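Long-range contact in metallo-beta-lactamase (Serratia marcescens, PDB 6K4X), which hydrolyses beta-lactam antibiotics with a pair of zinc ions and is inhibited by 4-amino-2-sulfanylbenzoic acid: residues A[134-146]-A[152-164]. Numbering follows the deposited sequence.
Sequences LVKLGPLAVKAHA and EGGITWTWQSCEQ
H145 and T158 show how two neighbouring strands can add a side-chain bond to their backbone pairing. The imidazole and the threonine cross at about a right angle, and T158 OG1 meets the ring edge in its plane, 2.8 Å from H145 NE2; either atom may be the donor. With chi1 at 63°, T158 OG1 sits between its own backbone N and carbonyl carbon, which lets it reach NE2 while T158 CG2 rests 3.5 Å from the same nitrogen. T156 O also lies at the ring edge, although its hydrogen bond comes from H145 N, at 2.8 Å and nearly in line with the carbonyl. Strands 140-146 and 155-163 form an antiparallel beta hairpin within one of the two sheets of the alpha-beta/beta-alpha metallo-beta-lactamase fold. H145 pairs with T156 and K143 with T158 through reciprocal backbone bonds, K143 N to T158 O measuring 2.8 Å. A144, W157 and I155 occupy the other face, toward the interior. There I155 CG2 stands over the centre of the W157 ring, 3.3 Å above its plane, and A144 CB packs against both, 3.7 Å from W157 CZ3. V142 crosses W157 at about a right angle but runs beside W159, its CG1, anti to the backbone N, touching CE3 of both indoles. L31 and L69 from the other sheet extend this apolar layer, while W159 NE1 bonds to T18. Where the strands diverge, a water donates to A141 O and accepts from Q160 N. At the opposite end of the pairing, G154 packs close to the zinc ligand H72.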
loop_
_atom_site.group_PDB
_atom_site.type_symbol
_atom_site.label_atom_id
_atom_site.label_comp_id
_atom_site.label_asym_id
_atom_site.label_seq_id
_atom_site.Cartn_x
_atom_site.Cartn_y
_atom_site.Cartn_z
ATOM N N LEU A 134 2.653 -9.874 12.991
ATOM C CA LEU A 134 1.259 -9.502 13.155
ATOM C C LEU A 134 1.123 -8.168 13.886
ATOM O O LEU A 134 1.759 -7.935 14.944
ATOM C CB LEU A 134 0.557 -10.582 13.983
ATOM C CG LEU A 134 0.116 -11.814 13.207
ATOM C CD1 LEU A 134 -0.585 -12.795 14.133
ATOM C CD2 LEU A 134 -0.794 -11.444 12.042
ATOM N N VAL A 135 0.267 -7.305 13.350
ATOM C CA VAL A 135 -0.155 -6.067 13.973
ATOM C C VAL A 135 -1.572 -6.295 14.485
ATOM O O VAL A 135 -2.460 -6.629 13.698
ATOM C CB VAL A 135 -0.107 -4.890 12.988
ATOM C CG1 VAL A 135 -0.603 -3.598 13.625
ATOM C CG2 VAL A 135 1.289 -4.721 12.423
ATOM N N LYS A 136 -1.778 -6.165 15.796
ATOM C CA LYS A 136 -3.085 -6.441 16.358
ATOM C C LYS A 136 -3.647 -5.182 17.010
ATOM O O LYS A 136 -2.938 -4.371 17.622
ATOM C CB LYS A 136 -3.062 -7.605 17.343
ATOM C CG LYS A 136 -2.049 -7.495 18.465
ATOM C CD LYS A 136 -2.060 -8.740 19.320
ATOM C CE LYS A 136 -0.982 -8.734 20.378
ATOM N NZ LYS A 136 -1.058 -7.526 21.228
ATOM N N LEU A 137 -4.952 -5.013 16.847
ATOM C CA LEU A 137 -5.692 -3.927 17.471
ATOM C C LEU A 137 -7.085 -4.465 17.771
ATOM O O LEU A 137 -7.851 -4.682 16.857
ATOM C CB LEU A 137 -5.772 -2.748 16.498
ATOM C CG LEU A 137 -6.396 -1.460 17.030
ATOM C CD1 LEU A 137 -6.633 -0.488 15.885
ATOM C CD2 LEU A 137 -7.697 -1.698 17.786
ATOM N N GLY A 138 -7.392 -4.711 19.040
ATOM C CA GLY A 138 -8.664 -5.325 19.357
ATOM C C GLY A 138 -8.836 -6.599 18.538
ATOM O O GLY A 138 -7.967 -7.470 18.557
ATOM N N PRO A 139 -9.936 -6.742 17.769
ATOM C CA PRO A 139 -10.142 -7.940 16.979
ATOM C C PRO A 139 -9.405 -7.947 15.632
ATOM O O PRO A 139 -9.473 -8.926 14.898
ATOM C CB PRO A 139 -11.659 -7.885 16.728
ATOM C CG PRO A 139 -11.950 -6.416 16.602
ATOM C CD PRO A 139 -11.039 -5.770 17.627
ATOM N N LEU A 140 -8.718 -6.860 15.289
ATOM C CA LEU A 140 -8.012 -6.740 14.018
ATOM C C LEU A 140 -6.652 -7.418 14.108
ATOM O O LEU A 140 -5.943 -7.277 15.093
ATOM C CB LEU A 140 -7.847 -5.269 13.658
ATOM C CG LEU A 140 -9.129 -4.450 13.610
ATOM C CD1 LEU A 140 -8.809 -3.026 13.178
ATOM C CD2 LEU A 140 -10.165 -5.090 12.699
ATOM N N ALA A 141 -6.270 -8.077 13.006
ATOM C CA ALA A 141 -4.987 -8.752 12.912
ATOM C C ALA A 141 -4.463 -8.623 11.483
ATOM O O ALA A 141 -4.996 -9.256 10.568
ATOM C CB ALA A 141 -5.129 -10.204 13.302
ATOM N N VAL A 142 -3.447 -7.801 11.293
ATOM C CA VAL A 142 -2.884 -7.508 9.989
ATOM C C VAL A 142 -1.459 -8.061 9.944
ATOM O O VAL A 142 -0.650 -7.766 10.834
ATOM C CB VAL A 142 -2.878 -6.002 9.702
ATOM C CG1 VAL A 142 -2.185 -5.730 8.388
ATOM C CG2 VAL A 142 -4.272 -5.416 9.717
ATOM N N LYS A 143 -1.132 -8.830 8.906
ATOM C CA LYS A 143 0.201 -9.407 8.784
ATOM C C LYS A 143 1.032 -8.578 7.800
ATOM O O LYS A 143 0.529 -8.144 6.759
ATOM C CB LYS A 143 0.114 -10.858 8.314
ATOM C CG LYS A 143 1.452 -11.543 8.095
ATOM C CD LYS A 143 1.351 -13.037 7.912
ATOM C CE LYS A 143 0.786 -13.759 9.114
ATOM N NZ LYS A 143 0.652 -15.206 8.839
ATOM N N ALA A 144 2.299 -8.357 8.162
ATOM C CA ALA A 144 3.284 -7.714 7.310
ATOM C C ALA A 144 3.995 -8.774 6.482
ATOM O O ALA A 144 4.481 -9.762 7.019
ATOM C CB ALA A 144 4.277 -6.976 8.174
ATOM N N HIS A 145 4.118 -8.536 5.185
ATOM C CA HIS A 145 4.918 -9.364 4.280
ATOM C C HIS A 145 5.963 -8.486 3.609
ATOM O O HIS A 145 5.627 -7.540 2.913
ATOM C CB HIS A 145 4.065 -10.026 3.198
ATOM C CG HIS A 145 2.956 -10.835 3.755
ATOM N ND1 HIS A 145 3.014 -12.210 3.844
ATOM C CD2 HIS A 145 1.732 -10.466 4.189
ATOM C CE1 HIS A 145 1.872 -12.643 4.348
ATOM N NE2 HIS A 145 1.079 -11.598 4.571
ATOM N N ALA A 146 7.235 -8.796 3.833
ATOM C CA ALA A 146 8.291 -8.048 3.169
ATOM C C ALA A 146 8.179 -8.261 1.666
ATOM O O ALA A 146 8.245 -9.390 1.171
ATOM C CB ALA A 146 9.646 -8.464 3.675
ATOM N N GLU A 152 13.585 -0.771 -0.411
ATOM C CA GLU A 152 14.103 -1.863 0.403
ATOM C C GLU A 152 13.124 -2.270 1.507
ATOM O O GLU A 152 13.068 -3.448 1.878
ATOM C CB GLU A 152 15.423 -1.455 1.055
ATOM C CG GLU A 152 16.614 -1.395 0.123
ATOM C CD GLU A 152 17.963 -1.282 0.807
ATOM O OE1 GLU A 152 17.983 -1.187 2.039
ATOM O OE2 GLU A 152 18.995 -1.315 0.089
ATOM N N GLY A 153 12.344 -1.311 2.029
ATOM C CA GLY A 153 11.462 -1.612 3.159
ATOM C C GLY A 153 10.004 -1.805 2.770
ATOM O O GLY A 153 9.139 -1.737 3.634
ATOM N N GLY A 154 9.719 -2.127 1.511
ATOM C CA GLY A 154 8.332 -2.307 1.068
ATOM C C GLY A 154 7.639 -3.410 1.829
ATOM O O GLY A 154 8.230 -4.485 2.014
ATOM N N ILE A 155 6.385 -3.177 2.227
ATOM C CA ILE A 155 5.574 -4.154 2.903
ATOM C C ILE A 155 4.233 -4.245 2.192
ATOM O O ILE A 155 3.588 -3.228 1.897
ATOM C CB ILE A 155 5.354 -3.804 4.386
ATOM C CG1 ILE A 155 6.664 -3.744 5.175
ATOM C CG2 ILE A 155 4.362 -4.767 5.025
ATOM C CD1 ILE A 155 7.339 -5.069 5.426
ATOM N N THR A 156 3.795 -5.486 1.967
ATOM C CA THR A 156 2.445 -5.844 1.555
ATOM C C THR A 156 1.697 -6.372 2.778
ATOM O O THR A 156 2.252 -7.167 3.538
ATOM C CB THR A 156 2.520 -6.881 0.431
ATOM O OG1 THR A 156 3.032 -6.257 -0.744
ATOM C CG2 THR A 156 1.220 -7.558 0.103
ATOM N N TRP A 157 0.486 -5.879 3.014
ATOM C CA TRP A 157 -0.232 -6.094 4.265
ATOM C C TRP A 157 -1.445 -6.975 3.999
ATOM O O TRP A 157 -2.151 -6.749 2.995
ATOM C CB TRP A 157 -0.670 -4.751 4.848
ATOM C CG TRP A 157 0.441 -3.791 5.124
ATOM C CD1 TRP A 157 0.887 -2.836 4.264
ATOM C CD2 TRP A 157 1.273 -3.686 6.295
ATOM N NE1 TRP A 157 1.880 -2.091 4.825
ATOM C CE2 TRP A 157 2.143 -2.595 6.065
ATOM C CE3 TRP A 157 1.350 -4.359 7.518
ATOM C CZ2 TRP A 157 3.062 -2.154 7.001
ATOM C CZ3 TRP A 157 2.252 -3.905 8.452
ATOM C CH2 TRP A 157 3.093 -2.832 8.182
ATOM N N THR A 158 -1.738 -7.936 4.883
ATOM C CA THR A 158 -2.862 -8.842 4.652
ATOM C C THR A 158 -3.708 -9.013 5.915
ATOM O O THR A 158 -3.242 -8.894 7.041
ATOM C CB THR A 158 -2.395 -10.216 4.163
ATOM O OG1 THR A 158 -1.595 -10.851 5.164
ATOM C CG2 THR A 158 -1.587 -10.104 2.891
ATOM N N TRP A 159 -4.995 -9.268 5.696
ATOM C CA TRP A 159 -5.918 -9.484 6.780
ATOM C C TRP A 159 -7.140 -10.227 6.264
ATOM O O TRP A 159 -7.240 -10.531 5.076
ATOM C CB TRP A 159 -6.303 -8.162 7.431
ATOM C CG TRP A 159 -7.006 -7.205 6.515
ATOM C CD1 TRP A 159 -8.344 -7.118 6.273
ATOM C CD2 TRP A 159 -6.393 -6.165 5.737
ATOM N NE1 TRP A 159 -8.603 -6.104 5.391
ATOM C CE2 TRP A 159 -7.422 -5.492 5.052
ATOM C CE3 TRP A 159 -5.079 -5.719 5.588
ATOM C CZ2 TRP A 159 -7.156 -4.412 4.219
ATOM C CZ3 TRP A 159 -4.813 -4.656 4.763
ATOM C CH2 TRP A 159 -5.846 -4.005 4.100
ATOM N N GLN A 160 -8.065 -10.523 7.172
ATOM C CA GLN A 160 -9.319 -11.134 6.812
ATOM C C GLN A 160 -10.456 -10.216 7.210
ATOM O O GLN A 160 -10.439 -9.693 8.319
ATOM C CB GLN A 160 -9.488 -12.481 7.505
ATOM C CG GLN A 160 -8.406 -13.466 7.103
ATOM C CD GLN A 160 -8.805 -14.906 7.288
ATOM O OE1 GLN A 160 -9.911 -15.224 7.736
ATOM N NE2 GLN A 160 -7.896 -15.793 6.917
ATOM N N SER A 161 -11.433 -10.041 6.319
ATOM C CA SER A 161 -12.644 -9.327 6.641
ATOM C C SER A 161 -13.834 -10.243 6.393
ATOM O O SER A 161 -13.812 -11.063 5.465
ATOM C CB SER A 161 -12.792 -8.063 5.813
ATOM O OG SER A 161 -11.887 -7.043 6.245
ATOM N N CYS A 162 -14.889 -10.075 7.195
ATOM C CA CYS A 162 -15.985 -11.009 7.185
ATOM C C CYS A 162 -17.314 -10.257 7.200
ATOM O O CYS A 162 -17.431 -9.171 7.755
ATOM C CB CYS A 162 -15.917 -11.952 8.383
ATOM S SG CYS A 162 -14.340 -12.815 8.625
ATOM N N GLU A 163 -18.327 -10.907 6.624
ATOM C CA GLU A 163 -19.719 -10.438 6.646
ATOM C C GLU A 163 -20.600 -11.602 7.111
ATOM O O GLU A 163 -20.748 -12.579 6.371
ATOM C CB GLU A 163 -20.175 -9.963 5.263
ATOM C CG GLU A 163 -19.442 -8.710 4.775
ATOM C CD GLU A 163 -19.863 -8.190 3.403
ATOM O OE1 GLU A 163 -20.793 -8.762 2.787
ATOM O OE2 GLU A 163 -19.264 -7.196 2.928
ATOM N N GLN A 164 -21.123 -11.533 8.335
ATOM C CA GLN A 164 -21.992 -12.581 8.891
ATOM C C GLN A 164 -21.293 -13.937 8.724
ATOM O O GLN A 164 -21.891 -14.962 8.367
ATOM C CB GLN A 164 -23.377 -12.554 8.236
ATOM C CG GLN A 164 -24.194 -11.317 8.580
ATOM C CD GLN A 164 -24.919 -11.444 9.894
ATOM O OE1 GLN A 164 -25.445 -12.518 10.233
ATOM N NE2 GLN A 164 -24.944 -10.357 10.640
HETATM O O HOH W 1 -7.280 -10.529 9.941
#